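Side-chain contacts in periplasmic binding protein (Sulfurospirillum deleyianum, PDB 4PAG), which probably serves as the solute-binding component of an ABC transporter, with a fold of the iron-siderophore and vitamin B12 binding family: residues 84-89 with 112-117; 72-77 with 107-112; 173-178 with 193-198; 231-236 with 267-272. All coordinates share one frame; numbering follows the deposited sequence.

Overall arrangement
The four contacts fall into two pairs, one on each of the two parallel sheets, probably the cores of the two lobes of the periplasmic binding protein. Contacts 2 and 1 come first along the chain, with alternating segments; their centres lie about 10 Å apart, they share Ile112, and they gather round the sheet of strands 23-25, 92-96 and 116-119. Contacts 3 and 4 follow in series, also about 10 Å between centres, on the second sheet, where strands 172-176 and 229-232 are neighbours; Tyr175 of contact 3 reaches Asp270 of contact 4. The centres of contacts 1 and 3 are about 35 Å apart, whereas the nearest atoms of contacts 2 and 4 are about 6 Å apart, consistent with two lobes meeting across a cleft.

Contact 1 (84-89 with 112-117)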
loop_
_atom_site.group_PDB
_atom_site.type_symbol
_atom_site.label_atom_id
_atom_site.label_comp_id
_atom_site.label_asym_id
_atom_site.label_seq_id
_atom_site.Cartn_x
_atom_site.Cartn_y
_atom_site.Cartn_z
ATOM N N ALA A 84 -17.544 -7.570 -17.817
ATOM C CA ALA A 84 -16.581 -6.688 -18.476
ATOM C C ALA A 84 -15.171 -7.278 -18.467
ATOM O O ALA A 84 -14.450 -7.220 -19.464
ATOM C CB ALA A 84 -16.580 -5.324 -17.804
ATOM N N ILE A 85 -14.778 -7.845 -17.332
ATOM C CA ILE A 85 -13.486 -8.517 -17.243
ATOM C C ILE A 85 -13.431 -9.630 -18.286
ATOM O O ILE A 85 -12.497 -9.692 -19.083
ATOM C CB ILE A 85 -13.235 -9.081 -15.833
ATOM C CG1 ILE A 85 -13.056 -7.926 -14.842
ATOM C CG2 ILE A 85 -11.992 -9.960 -15.821
ATOM C CD1 ILE A 85 -13.253 -8.321 -13.392
ATOM N N LEU A 86 -14.449 -10.485 -18.301
ATOM C CA LEU A 86 -14.487 -11.585 -19.264
ATOM C C LEU A 86 -14.428 -11.053 -20.697
ATOM O O LEU A 86 -13.681 -11.573 -21.526
ATOM C CB LEU A 86 -15.743 -12.438 -19.061
ATOM C CG LEU A 86 -15.930 -13.664 -19.965
ATOM C CD1 LEU A 86 -14.702 -14.567 -19.966
ATOM C CD2 LEU A 86 -17.166 -14.438 -19.526
ATOM N N ALA A 87 -15.200 -10.005 -20.975
ATOM C CA ALA A 87 -15.267 -9.441 -22.321
ATOM C C ALA A 87 -13.937 -8.830 -22.751
ATOM O O ALA A 87 -13.604 -8.855 -23.929
ATOM C CB ALA A 87 -16.380 -8.405 -22.412
ATOM N N ALA A 88 -13.176 -8.297 -21.797
ATOM C CA ALA A 88 -11.900 -7.632 -22.102
ATOM C C ALA A 88 -10.751 -8.592 -22.417
ATOM O O ALA A 88 -9.703 -8.155 -22.899
ATOM C CB ALA A 88 -11.499 -6.715 -20.959
ATOM N N LYS A 89 -10.935 -9.880 -22.123
ATOM C CA LYS A 89 -9.980 -10.921 -22.523
ATOM C C LYS A 89 -8.553 -10.656 -22.033
ATOM O O LYS A 89 -7.625 -10.556 -22.840
ATOM C CB LYS A 89 -9.963 -11.085 -24.054
ATOM C CG LYS A 89 -11.313 -11.384 -24.696
ATOM C CD LYS A 89 -11.642 -12.871 -24.686
ATOM C CE LYS A 89 -12.958 -13.164 -25.395
ATOM N NZ LYS A 89 -12.923 -12.817 -26.844
ATOM N N ILE A 112 -15.556 -17.024 -14.314
ATOM C CA ILE A 112 -14.915 -16.289 -15.408
ATOM C C ILE A 112 -14.129 -17.197 -16.347
ATOM O O ILE A 112 -14.137 -16.981 -17.559
ATOM C CB ILE A 112 -13.964 -15.194 -14.853
ATOM C CG1 ILE A 112 -14.768 -14.072 -14.195
ATOM C CG2 ILE A 112 -13.071 -14.613 -15.941
ATOM C CD1 ILE A 112 -15.814 -13.442 -15.090
ATOM N N SER A 113 -13.430 -18.182 -15.787
ATOM C CA SER A 113 -12.648 -19.139 -16.578
ATOM C C SER A 113 -11.530 -18.462 -17.395
ATOM O O SER A 113 -11.340 -18.753 -18.572
ATOM C CB SER A 113 -13.585 -19.986 -17.465
ATOM O OG SER A 113 -12.877 -20.730 -18.440
ATOM N N ILE A 114 -10.814 -17.543 -16.747
ATOM C CA ILE A 114 -9.580 -16.949 -17.278
ATOM C C ILE A 114 -8.452 -17.418 -16.356
ATOM O O ILE A 114 -8.655 -17.478 -15.148
ATOM C CB ILE A 114 -9.637 -15.400 -17.257
ATOM C CG1 ILE A 114 -10.720 -14.868 -18.213
ATOM C CG2 ILE A 114 -8.279 -14.788 -17.613
ATOM C CD1 ILE A 114 -10.309 -14.815 -19.667
ATOM N N PRO A 115 -7.270 -17.761 -16.907
ATOM C CA PRO A 115 -6.125 -18.127 -16.060
ATOM C C PRO A 115 -5.834 -17.086 -14.971
ATOM O O PRO A 115 -5.824 -15.892 -15.258
ATOM C CB PRO A 115 -4.965 -18.174 -17.058
ATOM C CG PRO A 115 -5.610 -18.565 -18.342
ATOM C CD PRO A 115 -6.942 -17.876 -18.340
ATOM N N ALA A 116 -5.604 -17.528 -13.738
ATOM C CA ALA A 116 -5.358 -16.581 -12.651
ATOM C C ALA A 116 -4.285 -17.052 -11.674
ATOM O O ALA A 116 -4.248 -18.226 -11.282
ATOM C CB ALA A 116 -6.653 -16.270 -11.918
ATOM N N LEU A 117 -3.409 -16.121 -11.302
ATOM C CA LEU A 117 -2.361 -16.359 -10.323
ATOM C C LEU A 117 -2.660 -15.498 -9.127
ATOM O O LEU A 117 -3.380 -14.509 -9.242
ATOM C CB LEU A 117 -1.002 -15.964 -10.888
ATOM C CG LEU A 117 -0.703 -16.476 -12.301
ATOM C CD1 LEU A 117 0.653 -15.984 -12.777
ATOM C CD2 LEU A 117 -0.774 -17.991 -12.345
#
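Leu86 reaches from the helix 82-88 to the end of helix 99-112, setting its CB against CD1 of Ile112 at 4.1 Å. The leucine has CG extended away from its own backbone N (chi1 -178°), which brings CD1 up to the backbone of Ile112 and to Ile114. CD1 lies 3.5 Å from Ile112 O and 4.4 Å from CG1 of Ile114, whose CB points toward the segment 84-89. The side chain of Ile112 thus meets the root of the leucine, while the methyl CD1 is shared by Ile112 O and Ile114 CG1. Between the two isoleucines Ser113 takes a positive phi as the chain leaves helix 99-112 and turns toward strand 116-119. Ile93 of the central strand 92-96 is touched by Ile114 and also by Ile85, so the contact edges the hydrophobic layer between helix and sheet. Leucine suits this exposed margin because its branched end covers the buried Ile112, with looser packing toward Ile114. No hydrogen bond or salt bridge links the two segments; their attraction is dispersion and the hydrophobic effect, with about 220 Å² buried and no directional bond to fix the leucine's rotation.

Contact 2 (72-77 with 107-112); sequences GGWHGN and KDLARI
Trp74 swings its indole out of an irregular loop so that NE1 donates a hydrogen bond to OD2 of Asp108, 2.8 Å away, on helix 99-112. Two torsions place the ring: CG stands opposite the carbonyl carbon, and the indole is then turned nearly perpendicular to the side-chain stem (chi2 -92°), bringing its pyrrole N-H to the helix. The bond is moderately bent, at 155°, and meets OD2 on the anti side, tilted somewhat out of the carboxylate plane, with ring and carboxylate planes 40° apart. Asp108 also supplies packing, since its CB lies in the ring plane at the edge, 3.6 Å from CZ2. Farther round the six-membered ring, CH2 meets the methyl CD2 of Leu109 at 4.1 Å. Tryptophan suits the place because it joins a broad apolar surface to one N-H, while aspartate is short enough to accept that N-H close to the helix. Leu82 of helix 82-88 touches both Trp74 and Asp108, and Lys104 makes a long, weak ion pair with the same OD2. Without the indole, as with an alanine here, OD2 of Asp108 would probably lose its N-H donor and a gap would open beside Leu109. Such packing of a loop against a helix flanking a parallel sheet belongs to the alpha/beta sandwich lobes of periplasmic binding proteins.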
loop_
_atom_site.group_PDB
_atom_site.type_symbol
_atom_site.label_atom_id
_atom_site.label_comp_id
_atom_site.label_asym_id
_atom_site.label_seq_id
_atom_site.Cartn_x
_atom_site.Cartn_y
_atom_site.Cartn_z
ATOM N N GLY A 72 -13.784 -2.656 -11.580
ATOM C CA GLY A 72 -14.059 -3.189 -10.256
ATOM C C GLY A 72 -12.985 -4.159 -9.805
ATOM O O GLY A 72 -11.952 -4.311 -10.456
ATOM N N GLY A 73 -13.228 -4.821 -8.686
ATOM C CA GLY A 73 -12.245 -5.719 -8.111
ATOM C C GLY A 73 -12.732 -6.356 -6.829
ATOM O O GLY A 73 -13.828 -6.044 -6.339
ATOM N N TRP A 74 -11.905 -7.254 -6.292
ATOM C CA TRP A 74 -12.195 -7.955 -5.050
ATOM C C TRP A 74 -11.413 -7.290 -3.931
ATOM O O TRP A 74 -10.246 -7.618 -3.704
ATOM C CB TRP A 74 -11.780 -9.420 -5.153
ATOM C CG TRP A 74 -12.557 -10.251 -6.133
ATOM C CD1 TRP A 74 -13.678 -10.984 -5.873
ATOM C CD2 TRP A 74 -12.247 -10.469 -7.512
ATOM N NE1 TRP A 74 -14.087 -11.646 -7.010
ATOM C CE2 TRP A 74 -13.227 -11.344 -8.031
ATOM C CE3 TRP A 74 -11.243 -10.005 -8.363
ATOM C CZ2 TRP A 74 -13.231 -11.764 -9.367
ATOM C CZ3 TRP A 74 -11.244 -10.423 -9.693
ATOM C CH2 TRP A 74 -12.235 -11.296 -10.181
ATOM N N HIS A 75 -12.052 -6.339 -3.255
ATOM C CA HIS A 75 -11.440 -5.604 -2.143
ATOM C C HIS A 75 -12.505 -4.728 -1.468
ATOM O O HIS A 75 -13.617 -4.571 -1.984
ATOM C CB HIS A 75 -10.249 -4.753 -2.622
ATOM C CG HIS A 75 -10.602 -3.804 -3.713
ATOM N ND1 HIS A 75 -10.657 -2.440 -3.527
ATOM C CD2 HIS A 75 -10.966 -4.026 -4.998
ATOM C CE1 HIS A 75 -11.021 -1.862 -4.656
ATOM N NE2 HIS A 75 -11.222 -2.803 -5.563
ATOM N N GLY A 76 -12.160 -4.164 -0.314
ATOM C CA GLY A 76 -13.116 -3.419 0.511
ATOM C C GLY A 76 -13.905 -2.356 -0.239
ATOM O O GLY A 76 -13.329 -1.542 -0.975
ATOM N N ASN A 77 -15.227 -2.373 -0.060
ATOM C CA ASN A 77 -16.124 -1.389 -0.674
ATOM C C ASN A 77 -16.121 -1.433 -2.208
ATOM O O ASN A 77 -16.349 -0.414 -2.871
ATOM C CB ASN A 77 -15.787 0.023 -0.177
ATOM C CG ASN A 77 -15.822 0.130 1.333
ATOM O OD1 ASN A 77 -14.787 0.303 1.980
ATOM N ND2 ASN A 77 -17.014 0.012 1.905
ATOM N N LYS A 107 -14.183 -18.389 -6.084
ATOM C CA LYS A 107 -15.537 -18.601 -6.615
ATOM C C LYS A 107 -15.746 -17.892 -7.955
ATOM O O LYS A 107 -16.120 -18.517 -8.949
ATOM C CB LYS A 107 -16.601 -18.060 -5.653
ATOM C CG LYS A 107 -16.805 -18.806 -4.345
ATOM C CD LYS A 107 -18.095 -18.314 -3.676
ATOM C CE LYS A 107 -17.995 -18.199 -2.158
ATOM N NZ LYS A 107 -17.883 -19.517 -1.467
ATOM N N ASP A 108 -15.519 -16.582 -7.967
ATOM C CA ASP A 108 -15.794 -15.760 -9.150
ATOM C C ASP A 108 -14.856 -16.055 -10.318
ATOM O O ASP A 108 -15.263 -15.973 -11.482
ATOM C CB ASP A 108 -15.699 -14.268 -8.810
ATOM C CG ASP A 108 -16.800 -13.803 -7.877
ATOM O OD1 ASP A 108 -17.752 -14.568 -7.621
ATOM O OD2 ASP A 108 -16.709 -12.655 -7.394
ATOM N N LEU A 109 -13.597 -16.362 -10.015
ATOM C CA LEU A 109 -12.636 -16.723 -11.059
ATOM C C LEU A 109 -13.048 -18.003 -11.780
ATOM O O LEU A 109 -12.832 -18.125 -12.982
ATOM C CB LEU A 109 -11.233 -16.901 -10.483
ATOM C CG LEU A 109 -10.456 -15.649 -10.069
ATOM C CD1 LEU A 109 -9.165 -16.104 -9.411
ATOM C CD2 LEU A 109 -10.174 -14.704 -11.228
ATOM N N ALA A 110 -13.631 -18.951 -11.047
ATOM C CA ALA A 110 -14.145 -20.187 -11.646
ATOM C C ALA A 110 -15.215 -19.864 -12.685
ATOM O O ALA A 110 -15.231 -20.416 -13.781
ATOM C CB ALA A 110 -14.710 -21.107 -10.575
ATOM N N ARG A 111 -16.099 -18.948 -12.323
ATOM C CA ARG A 111 -17.152 -18.486 -13.215
ATOM C C ARG A 111 -16.597 -17.836 -14.482
ATOM O O ARG A 111 -17.098 -18.084 -15.578
ATOM C CB ARG A 111 -18.027 -17.506 -12.450
ATOM C CG ARG A 111 -19.186 -16.928 -13.221
ATOM C CD ARG A 111 -19.973 -16.050 -12.282
ATOM N NE ARG A 111 -20.828 -15.123 -12.997
ATOM C CZ ARG A 111 -21.522 -14.155 -12.410
ATOM N NH1 ARG A 111 -21.463 -13.987 -11.089
ATOM N NH2 ARG A 111 -22.277 -13.354 -13.148
ATOM N N ILE A 112 -15.556 -17.024 -14.314
ATOM C CA ILE A 112 -14.915 -16.289 -15.408
ATOM C C ILE A 112 -14.129 -17.197 -16.347
ATOM O O ILE A 112 -14.137 -16.981 -17.559
ATOM C CB ILE A 112 -13.964 -15.194 -14.853
ATOM C CG1 ILE A 112 -14.768 -14.072 -14.195
ATOM C CG2 ILE A 112 -13.071 -14.613 -15.941
ATOM C CD1 ILE A 112 -15.814 -13.442 -15.090
#

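Contact 3 (173-178 with 193-198); sequences VYYAEG and EPLALA
Tyr175 sets CG anti to its backbone N (chi1 -178°), while Leu195 turns CG opposite its carbonyl carbon (chi1 -64°), and these torsions bring a leucine methyl up against the ring, near its CB-CG end. The setting is a parallel alpha/beta sheet lobe of the periplasmic binding protein fold: Tyr175 and Val173 project from the same side of strand 172-176 toward the short helix 193-197. The two main side chains cross at about a right angle. Leu195 CD1 makes an off-centre CH-pi contact, 4.2 Å from the centroid of the Tyr175 ring and 29° from the ring normal. Its sister methyl CD2 turns to Val173, meeting CG2 at 4.3 Å, so the fork of the leucine spans two strand residues. Valine, beta-branched, suits an extended strand, and leucine offers the helix two methyls to divide between its neighbours. Ile231 of the adjacent strand, Leu202 and Ile284 of helix 277-288 also touch Leu195 and enclose this apolar cluster. Tyrosine suits a boundary between apolar and polar surroundings: its ring packs here, while its hydroxyl is hydrogen-bonded to Asp270 and Gln233. Those polar partners probably limit the ring's freedom to turn. The tightest approach between the segments is at the ring's base, where Leu195 CD1 lies 3.7 Å from Tyr175 CG.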
loop_
_atom_site.group_PDB
_atom_site.type_symbol
_atom_site.label_atom_id
_atom_site.label_comp_id
_atom_site.label_asym_id
_atom_site.label_seq_id
_atom_site.Cartn_x
_atom_site.Cartn_y
_atom_site.Cartn_z
ATOM N N VAL A 173 2.139 4.437 18.821
ATOM C CA VAL A 173 1.524 5.129 17.700
ATOM C C VAL A 173 0.035 4.771 17.572
ATOM O O VAL A 173 -0.367 3.612 17.739
ATOM C CB VAL A 173 2.311 4.881 16.374
ATOM C CG1 VAL A 173 2.458 3.401 16.057
ATOM C CG2 VAL A 173 1.664 5.601 15.198
ATOM N N TYR A 174 -0.773 5.793 17.293
ATOM C CA TYR A 174 -2.183 5.645 17.000
ATOM C C TYR A 174 -2.406 5.977 15.532
ATOM O O TYR A 174 -2.004 7.034 15.057
ATOM C CB TYR A 174 -3.027 6.572 17.882
ATOM C CG TYR A 174 -4.502 6.523 17.561
ATOM C CD1 TYR A 174 -5.234 5.361 17.770
ATOM C CD2 TYR A 174 -5.161 7.624 17.023
ATOM C CE1 TYR A 174 -6.578 5.298 17.463
ATOM C CE2 TYR A 174 -6.514 7.572 16.711
ATOM C CZ TYR A 174 -7.213 6.403 16.939
ATOM O OH TYR A 174 -8.545 6.323 16.651
ATOM N N TYR A 175 -3.039 5.056 14.815
ATOM C CA TYR A 175 -3.376 5.257 13.410
ATOM C C TYR A 175 -4.788 5.819 13.339
ATOM O O TYR A 175 -5.758 5.109 13.595
ATOM C CB TYR A 175 -3.270 3.924 12.667
ATOM C CG TYR A 175 -3.542 3.963 11.178
ATOM C CD1 TYR A 175 -3.262 5.089 10.407
ATOM C CD2 TYR A 175 -4.061 2.846 10.537
ATOM C CE1 TYR A 175 -3.503 5.102 9.038
ATOM C CE2 TYR A 175 -4.306 2.847 9.177
ATOM C CZ TYR A 175 -4.035 3.973 8.428
ATOM O OH TYR A 175 -4.301 3.952 7.072
ATOM N N ALA A 176 -4.899 7.108 13.027
ATOM C CA ALA A 176 -6.188 7.792 13.080
ATOM C C ALA A 176 -6.832 7.794 11.711
ATOM O O ALA A 176 -6.352 8.443 10.793
ATOM C CB ALA A 176 -6.018 9.213 13.587
ATOM N N GLU A 177 -7.933 7.065 11.586
ATOM C CA GLU A 177 -8.647 6.958 10.327
ATOM C C GLU A 177 -10.004 7.631 10.433
ATOM O O GLU A 177 -10.470 7.942 11.533
ATOM C CB GLU A 177 -8.807 5.488 9.960
ATOM C CG GLU A 177 -7.490 4.794 9.662
ATOM C CD GLU A 177 -7.702 3.336 9.314
ATOM O OE1 GLU A 177 -8.103 2.585 10.239
ATOM O OE2 GLU A 177 -7.485 2.957 8.135
ATOM N N GLY A 178 -10.616 7.879 9.278
ATOM C CA GLY A 178 -11.905 8.536 9.198
ATOM C C GLY A 178 -11.839 10.038 9.408
ATOM O O GLY A 178 -10.809 10.598 9.784
ATOM N N GLU A 193 0.086 -2.817 8.821
ATOM C CA GLU A 193 1.375 -3.521 8.733
ATOM C C GLU A 193 2.646 -2.639 8.688
ATOM O O GLU A 193 3.601 -2.941 9.404
ATOM C CB GLU A 193 1.364 -4.488 7.537
ATOM C CG GLU A 193 2.584 -5.391 7.442
ATOM C CD GLU A 193 3.667 -4.872 6.504
ATOM O OE1 GLU A 193 3.444 -3.859 5.798
ATOM O OE2 GLU A 193 4.755 -5.496 6.453
ATOM N N PRO A 194 2.673 -1.571 7.852
ATOM C CA PRO A 194 3.910 -0.798 7.760
ATOM C C PRO A 194 4.213 0.000 9.027
ATOM O O PRO A 194 5.366 0.346 9.267
ATOM C CB PRO A 194 3.657 0.147 6.585
ATOM C CG PRO A 194 2.180 0.233 6.463
ATOM C CD PRO A 194 1.674 -1.109 6.871
ATOM N N LEU A 195 3.186 0.275 9.827
ATOM C CA LEU A 195 3.390 0.940 11.119
ATOM C C LEU A 195 4.177 0.033 12.068
ATOM O O LEU A 195 5.074 0.487 12.777
ATOM C CB LEU A 195 2.051 1.345 11.727
ATOM C CG LEU A 195 1.276 2.394 10.918
ATOM C CD1 LEU A 195 -0.222 2.309 11.175
ATOM C CD2 LEU A 195 1.779 3.778 11.262
ATOM N N ALA A 196 3.848 -1.253 12.067
ATOM C CA ALA A 196 4.588 -2.240 12.861
ATOM C C ALA A 196 5.962 -2.525 12.258
ATOM O O ALA A 196 6.942 -2.696 12.986
ATOM C CB ALA A 196 3.787 -3.525 12.974
ATOM N N LEU A 197 6.034 -2.572 10.930
ATOM C CA LEU A 197 7.305 -2.805 10.234
ATOM C C LEU A 197 8.316 -1.686 10.494
ATOM O O LEU A 197 9.531 -1.916 10.515
ATOM C CB LEU A 197 7.061 -2.929 8.732
ATOM C CG LEU A 197 8.200 -3.516 7.907
ATOM C CD1 LEU A 197 8.391 -4.989 8.239
ATOM C CD2 LEU A 197 7.918 -3.325 6.422
ATOM N N ALA A 198 7.801 -0.479 10.698
ATOM C CA ALA A 198 8.624 0.680 11.003
ATOM C C ALA A 198 9.053 0.760 12.478
ATOM O O ALA A 198 9.722 1.703 12.860
ATOM C CB ALA A 198 7.875 1.943 10.617
#

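Contact 4 (231-236 with 267-272); sequences IVQNPT and NWTDRP. With HIS (histidine), chain E.
Strand 229-232 gives way at Gln233 to a short loop before helix 235-243, and this bend faces the irregular segment 267-272, the CA atoms of Gln233 and Asp270 being 8.5 Å apart. On the second segment, Asn267 forms an Asx turn: its OD1 accepts the backbone N of Thr269 in the carbonyl plane, on a lone pair, and also that of Asp270 from above the plane. The amide's other end crosses to Gln233, whose chain is bent at chi2 (31°) to present its own amide. Asn267 ND2 donates to Gln233 OE1 over 2.8 Å and almost straight, at 176°, within the asparagine amide plane but well above the glutamine carbonyl plane. A weak return bond runs from Gln233 NE2 to Asn267 OD1 over 3.4 Å, the two amide planes being 61° apart. Asparagine suits this place because one short amide can both brace its turn and donate across the contact. A leucine here would probably leave Gln233 OE1 without this donor and the backbone N-H groups of Thr269 and Asp270 without their shared acceptor. Asp270 OD1 is hydrogen-bonded to His191, and its OD2 forms a salt bridge with Arg271. Pro235 is part of the pocket of the bound histidine, whose partner Lys263 also bonds Gln233 O; Pro235 CG lies 3.8 Å from the ligand's O.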
loop_
_atom_site.group_PDB
_atom_site.type_symbol
_atom_site.label_atom_id
_atom_site.label_comp_id
_atom_site.label_asym_id
_atom_site.label_seq_id
_atom_site.Cartn_x
_atom_site.Cartn_y
_atom_site.Cartn_z
ATOM N N ILE A 231 -0.511 9.043 13.379
ATOM C CA ILE A 231 -0.464 9.014 11.924
ATOM C C ILE A 231 -1.895 9.119 11.415
ATOM O O ILE A 231 -2.746 8.310 11.786
ATOM C CB ILE A 231 0.187 7.709 11.419
ATOM C CG1 ILE A 231 1.619 7.557 11.956
ATOM C CG2 ILE A 231 0.188 7.653 9.895
ATOM C CD1 ILE A 231 2.581 8.657 11.557
ATOM N N VAL A 232 -2.138 10.106 10.554
ATOM C CA VAL A 232 -3.475 10.507 10.126
ATOM C C VAL A 232 -3.680 10.273 8.625
ATOM O O VAL A 232 -2.845 10.653 7.803
ATOM C CB VAL A 232 -3.690 12.012 10.411
ATOM C CG1 VAL A 232 -5.033 12.478 9.873
ATOM C CG2 VAL A 232 -3.553 12.306 11.909
ATOM N N GLN A 233 -4.807 9.669 8.266
ATOM C CA GLN A 233 -5.115 9.403 6.858
ATOM C C GLN A 233 -5.880 10.585 6.238
ATOM O O GLN A 233 -5.547 11.057 5.151
ATOM C CB GLN A 233 -5.905 8.088 6.771
ATOM C CG GLN A 233 -5.709 7.181 5.563
ATOM C CD GLN A 233 -4.331 7.203 4.917
ATOM O OE1 GLN A 233 -4.040 8.088 4.139
ATOM N NE2 GLN A 233 -3.519 6.180 5.169
ATOM N N ASN A 234 -6.883 11.095 6.938
ATOM C CA ASN A 234 -7.807 12.061 6.336
ATOM C C ASN A 234 -7.400 13.520 6.597
ATOM O O ASN A 234 -7.204 13.931 7.750
ATOM C CB ASN A 234 -9.244 11.772 6.794
ATOM C CG ASN A 234 -9.798 10.462 6.207
ATOM O OD1 ASN A 234 -9.046 9.613 5.712
ATOM N ND2 ASN A 234 -11.119 10.304 6.250
ATOM N N PRO A 235 -7.259 14.314 5.526
ATOM C CA PRO A 235 -6.833 15.699 5.729
ATOM C C PRO A 235 -7.803 16.535 6.568
ATOM O O PRO A 235 -7.346 17.441 7.257
ATOM C CB PRO A 235 -6.714 16.260 4.305
ATOM C CG PRO A 235 -7.508 15.342 3.449
ATOM C CD PRO A 235 -7.442 13.993 4.098
ATOM N N THR A 236 -9.107 16.232 6.540
ATOM C CA THR A 236 -10.065 16.981 7.383
ATOM C C THR A 236 -9.777 16.743 8.866
ATOM O O THR A 236 -9.847 17.671 9.673
ATOM C CB THR A 236 -11.566 16.667 7.109
ATOM O OG1 THR A 236 -11.914 15.362 7.608
ATOM C CG2 THR A 236 -11.888 16.753 5.640
ATOM N N ASN A 267 -1.272 6.066 -2.218
ATOM C CA ASN A 267 -1.108 6.212 -0.768
ATOM C C ASN A 267 0.147 5.495 -0.268
ATOM O O ASN A 267 0.420 4.350 -0.660
ATOM C CB ASN A 267 -2.341 5.659 -0.073
ATOM C CG ASN A 267 -2.489 6.154 1.352
ATOM O OD1 ASN A 267 -1.760 5.724 2.265
ATOM N ND2 ASN A 267 -3.452 7.042 1.563
ATOM N N TRP A 268 0.911 6.168 0.593
ATOM C CA TRP A 268 2.169 5.628 1.092
ATOM C C TRP A 268 2.005 4.476 2.089
ATOM O O TRP A 268 2.952 3.722 2.280
ATOM C CB TRP A 268 3.043 6.730 1.727
ATOM C CG TRP A 268 3.723 7.632 0.736
ATOM C CD1 TRP A 268 3.386 7.821 -0.577
ATOM C CD2 TRP A 268 4.839 8.490 0.987
ATOM N NE1 TRP A 268 4.232 8.722 -1.156
ATOM C CE2 TRP A 268 5.131 9.156 -0.219
ATOM C CE3 TRP A 268 5.623 8.761 2.115
ATOM C CZ2 TRP A 268 6.180 10.072 -0.333
ATOM C CZ3 TRP A 268 6.658 9.672 1.995
ATOM C CH2 TRP A 268 6.922 10.316 0.786
ATOM N N THR A 269 0.839 4.326 2.722
ATOM C CA THR A 269 0.691 3.296 3.775
ATOM C C THR A 269 -0.532 2.370 3.720
ATOM O O THR A 269 -0.475 1.273 4.275
ATOM C CB THR A 269 0.785 3.909 5.200
ATOM O OG1 THR A 269 -0.426 4.599 5.529
ATOM C CG2 THR A 269 1.953 4.868 5.302
ATOM N N ASP A 270 -1.612 2.773 3.050
ATOM C CA ASP A 270 -2.890 2.054 3.155
ATOM C C ASP A 270 -3.913 2.566 2.121
ATOM O O ASP A 270 -3.736 3.640 1.557
ATOM C CB ASP A 270 -3.436 2.256 4.576
ATOM C CG ASP A 270 -4.559 1.307 4.931
ATOM O OD1 ASP A 270 -4.721 0.264 4.262
ATOM O OD2 ASP A 270 -5.278 1.604 5.913
ATOM N N ARG A 271 -4.967 1.791 1.859
ATOM C CA ARG A 271 -6.091 2.255 1.045
ATOM C C ARG A 271 -5.631 2.639 -0.371
ATOM O O ARG A 271 -5.961 3.711 -0.866
ATOM C CB ARG A 271 -6.800 3.453 1.723
ATOM C CG ARG A 271 -7.088 3.285 3.205
ATOM C CD ARG A 271 -8.009 2.107 3.515
ATOM N NE ARG A 271 -8.023 1.802 4.945
ATOM C CZ ARG A 271 -8.852 0.940 5.540
ATOM N NH1 ARG A 271 -9.785 0.294 4.851
ATOM N NH2 ARG A 271 -8.753 0.731 6.844
ATOM N N PRO A 272 -4.891 1.740 -1.045
ATOM C CA PRO A 272 -4.600 0.360 -0.692
ATOM C C PRO A 272 -3.255 0.099 -0.003
ATOM O O PRO A 272 -2.319 0.889 -0.137
ATOM C CB PRO A 272 -4.539 -0.307 -2.059
ATOM C CG PRO A 272 -3.898 0.746 -2.914
ATOM C CD PRO A 272 -4.402 2.063 -2.397
HETATM N N HIS E . -2.229 17.113 2.194
HETATM C CA HIS E . -2.281 15.796 1.502
HETATM C C HIS E . -3.693 15.229 1.531
HETATM O O HIS E . -4.050 14.295 2.263
HETATM C CB HIS E . -1.294 14.814 2.121
HETATM C CG HIS E . 0.073 15.386 2.329
HETATM N ND1 HIS E . 0.914 14.968 3.339
HETATM C CD2 HIS E . 0.744 16.351 1.657
HETATM C CE1 HIS E . 2.048 15.642 3.273
HETATM N NE2 HIS E . 1.971 16.488 2.262
HETATM O OXT HIS E . -4.527 15.733 0.795
#